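Local coordinates for Lmo0325 protein (Listeria monocytogenes EGD-e, PDB 4RYK), which probably binds DNA as a dimeric transcriptional regulator of the Rgg type, with an N-terminal helix-turn-helix domain and a C-terminal domain of helical repeats, at residues A255-K259 with F296-E300; V248-Y252 with Y289-L293; I17-L23 with R59-P63. One frame throughout, in Å; residues are numbered along the deposited sequence.

Contact 1: residues A255-K259 with F296-E300; sequences AIWMK and FLEKE
Phe296 lays one face of its ring over the methyl of Ala255 (CB to Phe296 CZ 4.2 Å), its chi1 in t sending it across to the other helix. Both segments are helical and run nearly parallel, axes 11.6 Å apart and crossing at -20°; CA atoms pair Ala255 with Phe296 at 8.2 Å and Lys259 with Glu300 at 7.8 Å. The selenomethionine Met258 (chi1 m, chi2 t) brings CE to 3.6 Å from Phe296 CE1; its SE lies at the edge of that ring, 5.3 Å from the centroid, a Met-aromatic contact, and 3.9 Å from Leu297 CD2. Lys259, m through chi1 to chi3, sets CG at the ring edge, 3.9 Å from Phe296 CZ; its NZ forms a long, weak salt bridge with Glu300 OE1 (3.4 Å) and a weak hydrogen bond to Asn218. Such packing joins alternate helices, 243-259 and 283-300, of a helical array, as in TPR-like repeats. Apolar packing around Phe296 carries the contact, with a weak ion pair added at its edge.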
loop_
_atom_site.group_PDB
_atom_site.type_symbol
_atom_site.label_atom_id
_atom_site.label_comp_id
_atom_site.label_asym_id
_atom_site.label_seq_id
_atom_site.Cartn_x
_atom_site.Cartn_y
_atom_site.Cartn_z
ATOM N N ALA A 255 -22.858 -16.339 -0.316
ATOM C CA ALA A 255 -22.779 -17.791 -0.391
ATOM C C ALA A 255 -23.202 -18.430 0.937
ATOM O O ALA A 255 -23.945 -19.403 0.957
ATOM C CB ALA A 255 -21.348 -18.199 -0.733
ATOM N N ILE A 256 -22.710 -17.880 2.043
ATOM C CA ILE A 256 -23.063 -18.378 3.352
ATOM C C ILE A 256 -24.546 -18.221 3.661
ATOM O O ILE A 256 -25.170 -19.123 4.239
ATOM C CB ILE A 256 -22.205 -17.739 4.430
ATOM C CG1 ILE A 256 -20.741 -18.197 4.233
ATOM C CG2 ILE A 256 -22.725 -18.135 5.807
ATOM C CD1 ILE A 256 -19.761 -17.623 5.228
ATOM N N TRP A 257 -25.121 -17.111 3.257
ATOM C CA TRP A 257 -26.564 -16.976 3.373
ATOM C C TRP A 257 -27.298 -18.076 2.630
ATOM O O TRP A 257 -28.281 -18.634 3.155
ATOM C CB TRP A 257 -27.045 -15.608 2.894
ATOM C CG TRP A 257 -26.835 -14.530 3.914
ATOM C CD1 TRP A 257 -26.731 -14.685 5.260
ATOM C CD2 TRP A 257 -26.718 -13.126 3.665
ATOM N NE1 TRP A 257 -26.554 -13.466 5.861
ATOM C CE2 TRP A 257 -26.563 -12.492 4.906
ATOM C CE3 TRP A 257 -26.762 -12.341 2.508
ATOM C CZ2 TRP A 257 -26.413 -11.105 5.030
ATOM C CZ3 TRP A 257 -26.635 -10.960 2.632
ATOM C CH2 TRP A 257 -26.461 -10.360 3.889
HETATM N N MSE A 258 -26.838 -18.423 1.434
HETATM C CA MSE A 258 -27.496 -19.494 0.685
HETATM C C MSE A 258 -27.448 -20.789 1.443
HETATM O O MSE A 258 -28.411 -21.507 1.516
HETATM C CB MSE A 258 -26.887 -19.662 -0.704
HETATM C CG MSE A 258 -27.155 -18.419 -1.530
HETATM SE SE MSE A 258 -26.777 -18.651 -3.432
HETATM C CE MSE A 258 -24.941 -17.996 -3.396
ATOM N N LYS A 259 -26.315 -21.076 2.029
ATOM C CA LYS A 259 -26.147 -22.242 2.849
ATOM C C LYS A 259 -26.933 -22.175 4.139
ATOM O O LYS A 259 -27.229 -23.200 4.700
ATOM C CB LYS A 259 -24.684 -22.399 3.233
ATOM C CG LYS A 259 -23.786 -22.834 2.100
ATOM C CD LYS A 259 -24.032 -24.285 1.747
ATOM C CE LYS A 259 -23.458 -25.222 2.790
ATOM N NZ LYS A 259 -24.425 -26.323 3.022
ATOM N N PHE A 296 -20.922 -23.798 -7.089
ATOM C CA PHE A 296 -21.486 -23.802 -5.756
ATOM C C PHE A 296 -22.984 -24.143 -5.815
ATOM O O PHE A 296 -23.470 -24.974 -5.044
ATOM C CB PHE A 296 -21.232 -22.454 -5.118
ATOM C CG PHE A 296 -22.016 -22.213 -3.891
ATOM C CD1 PHE A 296 -23.250 -21.617 -3.964
ATOM C CD2 PHE A 296 -21.508 -22.567 -2.650
ATOM C CE1 PHE A 296 -23.975 -21.380 -2.812
ATOM C CE2 PHE A 296 -22.216 -22.302 -1.492
ATOM C CZ PHE A 296 -23.460 -21.713 -1.572
ATOM N N LEU A 297 -23.711 -23.523 -6.737
ATOM C CA LEU A 297 -25.139 -23.778 -6.859
ATOM C C LEU A 297 -25.381 -25.253 -7.159
ATOM O O LEU A 297 -26.288 -25.864 -6.621
ATOM C CB LEU A 297 -25.733 -22.954 -7.987
ATOM C CG LEU A 297 -25.805 -21.446 -7.803
ATOM C CD1 LEU A 297 -26.443 -20.789 -9.032
ATOM C CD2 LEU A 297 -26.546 -21.096 -6.521
ATOM N N GLU A 298 -24.556 -25.817 -8.026
ATOM C CA GLU A 298 -24.591 -27.230 -8.285
ATOM C C GLU A 298 -24.227 -28.144 -7.108
ATOM O O GLU A 298 -25.014 -29.008 -6.742
ATOM C CB GLU A 298 -23.674 -27.538 -9.442
ATOM C CG GLU A 298 -24.432 -27.802 -10.716
ATOM C CD GLU A 298 -23.687 -28.791 -11.540
ATOM O OE1 GLU A 298 -22.461 -28.576 -11.657
ATOM O OE2 GLU A 298 -24.296 -29.762 -12.017
ATOM N N LYS A 299 -23.040 -27.988 -6.540
ATOM C CA LYS A 299 -22.666 -28.810 -5.409
ATOM C C LYS A 299 -23.780 -28.699 -4.381
ATOM O O LYS A 299 -24.379 -29.683 -4.004
ATOM C CB LYS A 299 -21.353 -28.329 -4.803
ATOM C CG LYS A 299 -20.957 -29.065 -3.535
ATOM C CD LYS A 299 -19.546 -28.697 -3.095
ATOM C CE LYS A 299 -19.225 -29.177 -1.686
ATOM N NZ LYS A 299 -19.838 -30.498 -1.353
ATOM N N GLU A 300 -24.109 -27.483 -3.971
ATOM C CA GLU A 300 -25.095 -27.314 -2.921
ATOM C C GLU A 300 -26.478 -27.661 -3.392
ATOM O O GLU A 300 -27.391 -27.773 -2.588
ATOM C CB GLU A 300 -25.100 -25.892 -2.421
ATOM C CG GLU A 300 -23.725 -25.407 -1.999
ATOM C CD GLU A 300 -22.955 -26.427 -1.187
ATOM O OE1 GLU A 300 -23.537 -26.948 -0.208
ATOM O OE2 GLU A 300 -21.770 -26.684 -1.522
#

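Contact 2: residues V248-Y252 with Y289-L293; sequences VANYY and YSVVL
Helices 243-259 and 283-300 run side by side here, their local axes 12.5 Å apart and 14° from parallel, with Tyr251 and Tyr289 the nearest CA pair at 8.6 Å. Tyr289 (chi1 -86°, chi2 87°) comes first on the second segment and turns its ring edge to the face of Tyr251 (chi1 t), a T-shaped pair with centroids 4.9 Å apart, planes at 63° and Tyr251 CD1 3.8 Å from Tyr289 CD2. Tyr289 OH lies 3.9 Å from Val248 CG1 and 3.6 Å from Tyr252 OH, while Trp277 of the intervening helix 263-279 stacks on the Tyr289 ring. One turn on, Val292 sets CG1 3.6 Å from Tyr251 OH. Leu293 follows, its CA 3.3 Å and its CB 3.5 Å from Tyr251 OH, so that the tyrosine reaches up to the neighbouring backbone. Long aromatic side chains thus span the wide spacing between alternate helices of a helical array, as in TPR-like repeats, with helix 263-279 also in contact, its Ala273 touching Tyr251 and its Ile274 touching Leu293. No hydrogen bond crosses between the segments: the hydroxyl of Tyr252 bonds to Asp212 instead, and cohesion between these two turns rests on aromatic and van der Waals contact.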
loop_
_atom_site.group_PDB
_atom_site.type_symbol
_atom_site.label_atom_id
_atom_site.label_comp_id
_atom_site.label_asym_id
_atom_site.label_seq_id
_atom_site.Cartn_x
_atom_site.Cartn_y
_atom_site.Cartn_z
ATOM N N VAL A 248 -15.275 -8.942 -2.240
ATOM C CA VAL A 248 -15.035 -10.368 -1.956
ATOM C C VAL A 248 -15.838 -10.812 -0.752
ATOM O O VAL A 248 -16.543 -11.848 -0.815
ATOM C CB VAL A 248 -13.561 -10.667 -1.739
ATOM C CG1 VAL A 248 -13.380 -12.148 -1.423
ATOM C CG2 VAL A 248 -12.731 -10.303 -2.965
ATOM N N ALA A 249 -15.757 -10.029 0.328
ATOM C CA ALA A 249 -16.557 -10.307 1.548
ATOM C C ALA A 249 -18.066 -10.330 1.274
ATOM O O ALA A 249 -18.784 -11.194 1.786
ATOM C CB ALA A 249 -16.250 -9.293 2.632
ATOM N N ASN A 250 -18.546 -9.407 0.440
ATOM C CA ASN A 250 -19.955 -9.420 0.068
ATOM C C ASN A 250 -20.321 -10.691 -0.688
ATOM O O ASN A 250 -21.393 -11.259 -0.432
ATOM C CB ASN A 250 -20.374 -8.209 -0.777
ATOM C CG ASN A 250 -20.531 -6.921 0.042
ATOM O OD1 ASN A 250 -20.602 -6.936 1.270
ATOM N ND2 ASN A 250 -20.614 -5.796 -0.659
ATOM N N TYR A 251 -19.456 -11.121 -1.623
ATOM C CA TYR A 251 -19.661 -12.371 -2.319
ATOM C C TYR A 251 -19.803 -13.565 -1.337
ATOM O O TYR A 251 -20.772 -14.321 -1.377
ATOM C CB TYR A 251 -18.536 -12.664 -3.323
ATOM C CG TYR A 251 -18.786 -14.008 -3.953
ATOM C CD1 TYR A 251 -18.292 -15.164 -3.376
ATOM C CD2 TYR A 251 -19.578 -14.120 -5.094
ATOM C CE1 TYR A 251 -18.578 -16.420 -3.915
ATOM C CE2 TYR A 251 -19.875 -15.342 -5.645
ATOM C CZ TYR A 251 -19.384 -16.504 -5.055
ATOM O OH TYR A 251 -19.700 -17.714 -5.632
ATOM N N TYR A 252 -18.827 -13.746 -0.466
ATOM C CA TYR A 252 -18.881 -14.881 0.470
ATOM C C TYR A 252 -20.034 -14.828 1.498
ATOM O O TYR A 252 -20.556 -15.873 1.888
ATOM C CB TYR A 252 -17.509 -15.114 1.139
ATOM C CG TYR A 252 -16.487 -15.659 0.163
ATOM C CD1 TYR A 252 -16.672 -16.900 -0.448
ATOM C CD2 TYR A 252 -15.340 -14.960 -0.142
ATOM C CE1 TYR A 252 -15.747 -17.410 -1.343
ATOM C CE2 TYR A 252 -14.402 -15.455 -1.054
ATOM C CZ TYR A 252 -14.621 -16.658 -1.664
ATOM O OH TYR A 252 -13.707 -17.156 -2.558
ATOM N N TYR A 289 -15.410 -15.600 -10.549
ATOM C CA TYR A 289 -16.387 -15.799 -9.477
ATOM C C TYR A 289 -17.703 -16.320 -9.993
ATOM O O TYR A 289 -18.395 -16.968 -9.225
ATOM C CB TYR A 289 -16.642 -14.539 -8.618
ATOM C CG TYR A 289 -15.638 -14.460 -7.522
ATOM C CD1 TYR A 289 -14.438 -13.856 -7.731
ATOM C CD2 TYR A 289 -15.865 -15.063 -6.302
ATOM C CE1 TYR A 289 -13.483 -13.823 -6.753
ATOM C CE2 TYR A 289 -14.914 -15.042 -5.317
ATOM C CZ TYR A 289 -13.729 -14.417 -5.561
ATOM O OH TYR A 289 -12.765 -14.374 -4.619
ATOM N N SER A 290 -18.071 -15.998 -11.239
ATOM C CA SER A 290 -19.218 -16.652 -11.895
ATOM C C SER A 290 -19.104 -18.163 -11.965
ATOM O O SER A 290 -20.092 -18.842 -11.825
ATOM C CB SER A 290 -19.390 -16.169 -13.323
ATOM O OG SER A 290 -19.595 -14.784 -13.240
ATOM N N VAL A 291 -17.906 -18.660 -12.223
ATOM C CA VAL A 291 -17.653 -20.087 -12.214
ATOM C C VAL A 291 -17.791 -20.620 -10.794
ATOM O O VAL A 291 -18.451 -21.620 -10.558
ATOM C CB VAL A 291 -16.247 -20.385 -12.733
ATOM C CG1 VAL A 291 -15.897 -21.884 -12.558
ATOM C CG2 VAL A 291 -16.190 -19.956 -14.182
ATOM N N VAL A 292 -17.175 -19.944 -9.842
ATOM C CA VAL A 292 -17.327 -20.369 -8.478
ATOM C C VAL A 292 -18.792 -20.469 -8.117
ATOM O O VAL A 292 -19.233 -21.416 -7.445
ATOM C CB VAL A 292 -16.642 -19.405 -7.521
ATOM C CG1 VAL A 292 -16.831 -19.863 -6.092
ATOM C CG2 VAL A 292 -15.153 -19.285 -7.848
ATOM N N LEU A 293 -19.561 -19.492 -8.571
ATOM C CA LEU A 293 -20.946 -19.400 -8.137
ATOM C C LEU A 293 -21.752 -20.542 -8.730
ATOM O O LEU A 293 -22.590 -21.154 -8.042
ATOM C CB LEU A 293 -21.565 -18.071 -8.550
ATOM C CG LEU A 293 -23.060 -17.918 -8.309
ATOM C CD1 LEU A 293 -23.342 -18.203 -6.845
ATOM C CD2 LEU A 293 -23.563 -16.533 -8.662
#

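Contact 3: residues I17-L23 with R59-P63; sequences IRLSKGL and RIMVP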
loop_
_atom_site.group_PDB
_atom_site.type_symbol
_atom_site.label_atom_id
_atom_site.label_comp_id
_atom_site.label_asym_id
_atom_site.label_seq_id
_atom_site.Cartn_x
_atom_site.Cartn_y
_atom_site.Cartn_z
ATOM N N ILE A 17 18.707 13.799 -5.841
ATOM C CA ILE A 17 17.446 14.293 -5.325
ATOM C C ILE A 17 17.576 15.675 -4.689
ATOM O O ILE A 17 16.765 16.577 -4.940
ATOM C CB ILE A 17 16.807 13.322 -4.309
ATOM C CG1 ILE A 17 16.373 12.024 -5.007
ATOM C CG2 ILE A 17 15.590 13.967 -3.687
ATOM C CD1 ILE A 17 16.170 10.862 -4.032
ATOM N N ARG A 18 18.591 15.811 -3.855
ATOM C CA ARG A 18 18.917 17.095 -3.265
ATOM C C ARG A 18 19.031 18.193 -4.314
ATOM O O ARG A 18 18.400 19.259 -4.181
ATOM C CB ARG A 18 20.220 16.996 -2.446
ATOM C CG ARG A 18 20.684 18.318 -1.932
ATOM C CD ARG A 18 21.964 18.217 -1.139
ATOM N NE ARG A 18 23.142 17.937 -1.938
ATOM C CZ ARG A 18 23.753 18.793 -2.753
ATOM N NH1 ARG A 18 23.264 20.011 -2.966
ATOM N NH2 ARG A 18 24.853 18.404 -3.388
ATOM N N LEU A 19 19.793 17.925 -5.369
ATOM C CA LEU A 19 19.933 18.885 -6.431
ATOM C C LEU A 19 18.612 19.181 -7.135
ATOM O O LEU A 19 18.341 20.361 -7.454
ATOM C CB LEU A 19 21.001 18.473 -7.448
ATOM C CG LEU A 19 22.402 18.546 -6.842
ATOM C CD1 LEU A 19 23.396 17.787 -7.719
ATOM C CD2 LEU A 19 22.847 20.008 -6.701
ATOM N N SER A 20 17.760 18.181 -7.328
ATOM C CA SER A 20 16.501 18.395 -8.074
ATOM C C SER A 20 15.620 19.356 -7.246
ATOM O O SER A 20 14.779 20.062 -7.774
ATOM C CB SER A 20 15.756 17.059 -8.322
ATOM O OG SER A 20 15.282 16.528 -7.072
ATOM N N LYS A 21 15.821 19.377 -5.936
ATOM C CA LYS A 21 14.991 20.222 -5.058
ATOM C C LYS A 21 15.575 21.596 -4.783
ATOM O O LYS A 21 14.943 22.416 -4.098
ATOM C CB LYS A 21 14.724 19.487 -3.728
ATOM C CG LYS A 21 13.875 18.222 -3.923
ATOM C CD LYS A 21 13.429 17.677 -2.590
ATOM C CE LYS A 21 12.762 16.315 -2.673
ATOM N NZ LYS A 21 11.721 16.239 -3.727
ATOM N N GLY A 22 16.750 21.859 -5.341
ATOM C CA GLY A 22 17.438 23.108 -5.144
ATOM C C GLY A 22 17.966 23.268 -3.722
ATOM O O GLY A 22 18.083 24.390 -3.262
ATOM N N LEU A 23 18.267 22.162 -3.039
ATOM C CA LEU A 23 18.768 22.208 -1.661
ATOM C C LEU A 23 20.274 22.202 -1.597
ATOM O O LEU A 23 20.957 21.561 -2.421
ATOM C CB LEU A 23 18.231 21.029 -0.851
ATOM C CG LEU A 23 16.692 21.003 -0.732
ATOM C CD1 LEU A 23 16.209 19.651 -0.258
ATOM C CD2 LEU A 23 16.160 22.104 0.162
ATOM N N ARG A 59 15.611 15.455 5.764
ATOM C CA ARG A 59 16.009 16.762 5.245
ATOM C C ARG A 59 15.675 16.968 3.760
ATOM O O ARG A 59 15.620 18.118 3.280
ATOM C CB ARG A 59 17.501 16.954 5.468
ATOM C CG ARG A 59 17.906 17.078 6.920
ATOM C CD ARG A 59 17.652 18.487 7.420
ATOM N NE ARG A 59 18.051 18.577 8.797
ATOM C CZ ARG A 59 19.274 18.845 9.205
ATOM N NH1 ARG A 59 20.257 19.067 8.353
ATOM N NH2 ARG A 59 19.517 18.890 10.496
ATOM N N ILE A 60 15.502 15.887 3.006
ATOM C CA ILE A 60 15.134 16.020 1.612
ATOM C C ILE A 60 13.683 15.628 1.422
ATOM O O ILE A 60 13.199 15.665 0.297
ATOM C CB ILE A 60 16.066 15.252 0.651
ATOM C CG1 ILE A 60 16.119 13.753 0.977
ATOM C CG2 ILE A 60 17.489 15.778 0.707
ATOM C CD1 ILE A 60 16.540 12.894 -0.187
HETATM N N MSE A 61 12.964 15.329 2.527
HETATM C CA MSE A 61 11.536 14.996 2.473
HETATM C C MSE A 61 11.210 13.811 1.590
HETATM O O MSE A 61 10.270 13.840 0.767
HETATM C CB MSE A 61 10.780 16.212 1.973
HETATM C CG MSE A 61 10.497 17.111 3.158
HETATM SE SE MSE A 61 11.765 18.553 2.908
HETATM C CE MSE A 61 10.603 19.471 1.556
ATOM N N VAL A 62 11.986 12.758 1.736
ATOM C CA VAL A 62 11.709 11.535 1.029
ATOM C C VAL A 62 11.655 10.397 2.045
ATOM O O VAL A 62 12.657 10.115 2.634
ATOM C CB VAL A 62 12.808 11.240 -0.004
ATOM C CG1 VAL A 62 12.561 9.897 -0.637
ATOM C CG2 VAL A 62 12.822 12.311 -1.095
ATOM N N PRO A 63 10.483 9.786 2.262
ATOM C CA PRO A 63 10.433 8.629 3.189
ATOM C C PRO A 63 11.297 7.501 2.668
ATOM O O PRO A 63 11.453 7.317 1.455
ATOM C CB PRO A 63 8.946 8.208 3.167
ATOM C CG PRO A 63 8.197 9.490 2.836
ATOM C CD PRO A 63 9.124 10.276 1.908
#
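In this helix-turn-helix domain of the XRE type, the end of helix 10-20 packs against the end of helix 50-60, and Ile60 is the bump between them. Its side chain enters a hollow walled by Ile17, Arg18 and Leu23: CD1 of Ile60 rests 3.8 Å from Ile17 CG2, while its CG2 lies 4.2 Å from Leu23 CD1 and 4.3 Å from Arg18 CB. Val28 of helix 25-29 also touches Ile60 and Leu23. Past the helix end, Val62 adds a second knob, with CG2 4.1 Å from Ile17 CG2 and 4.3 Å from Lys21 CE.

Both helices stop in Schellman motifs, with Gly22 and Met61 at positive phi. The first turn brings Leu23 back over Ile60; the second lets Val62 face Ile17. Arg18 gives only its aliphatic base to the hollow; its guanidinium turns away to Glu42 and, through NH1, to Leu23 O at 2.8 Å, tying helix to turn. The end of Arg59 leads away from this contact, and its NH1 bonds to the carbonyl of Thr30.

The second subunit closes over this edge of the domain: Lys21 NZ meets its Thr160 and Glu163, and Gln112 of that subunit bonds to the carbonyl of Arg59. Below that amine, the Lys21 chain, extended through chi2 and chi3, carries CE across the helix end to 3.1 Å from Ile60 O.

Contacts 1 and 2 are successive levels of one interface between helices 243-259 and 283-300: their centres are 10 Å apart, and Met258 CE of contact 1 touches Leu293 CD1 of contact 2 at 3.8 Å. Contact 3 belongs to the putative DNA-binding domain on the opposite side of the chain's centre, its centre 56 Å from that of contact 1 and 47 Å from that of contact 2, with no touch. Both contact 2, through Asn250, and contact 3 reach the second subunit, whereas no other chain of the assembly touches contact 1. The bound glycan lies near contact 3 without touching it, the glucose about 7 Å from the side chain of Arg59, which bonds to the pocket residue Thr30.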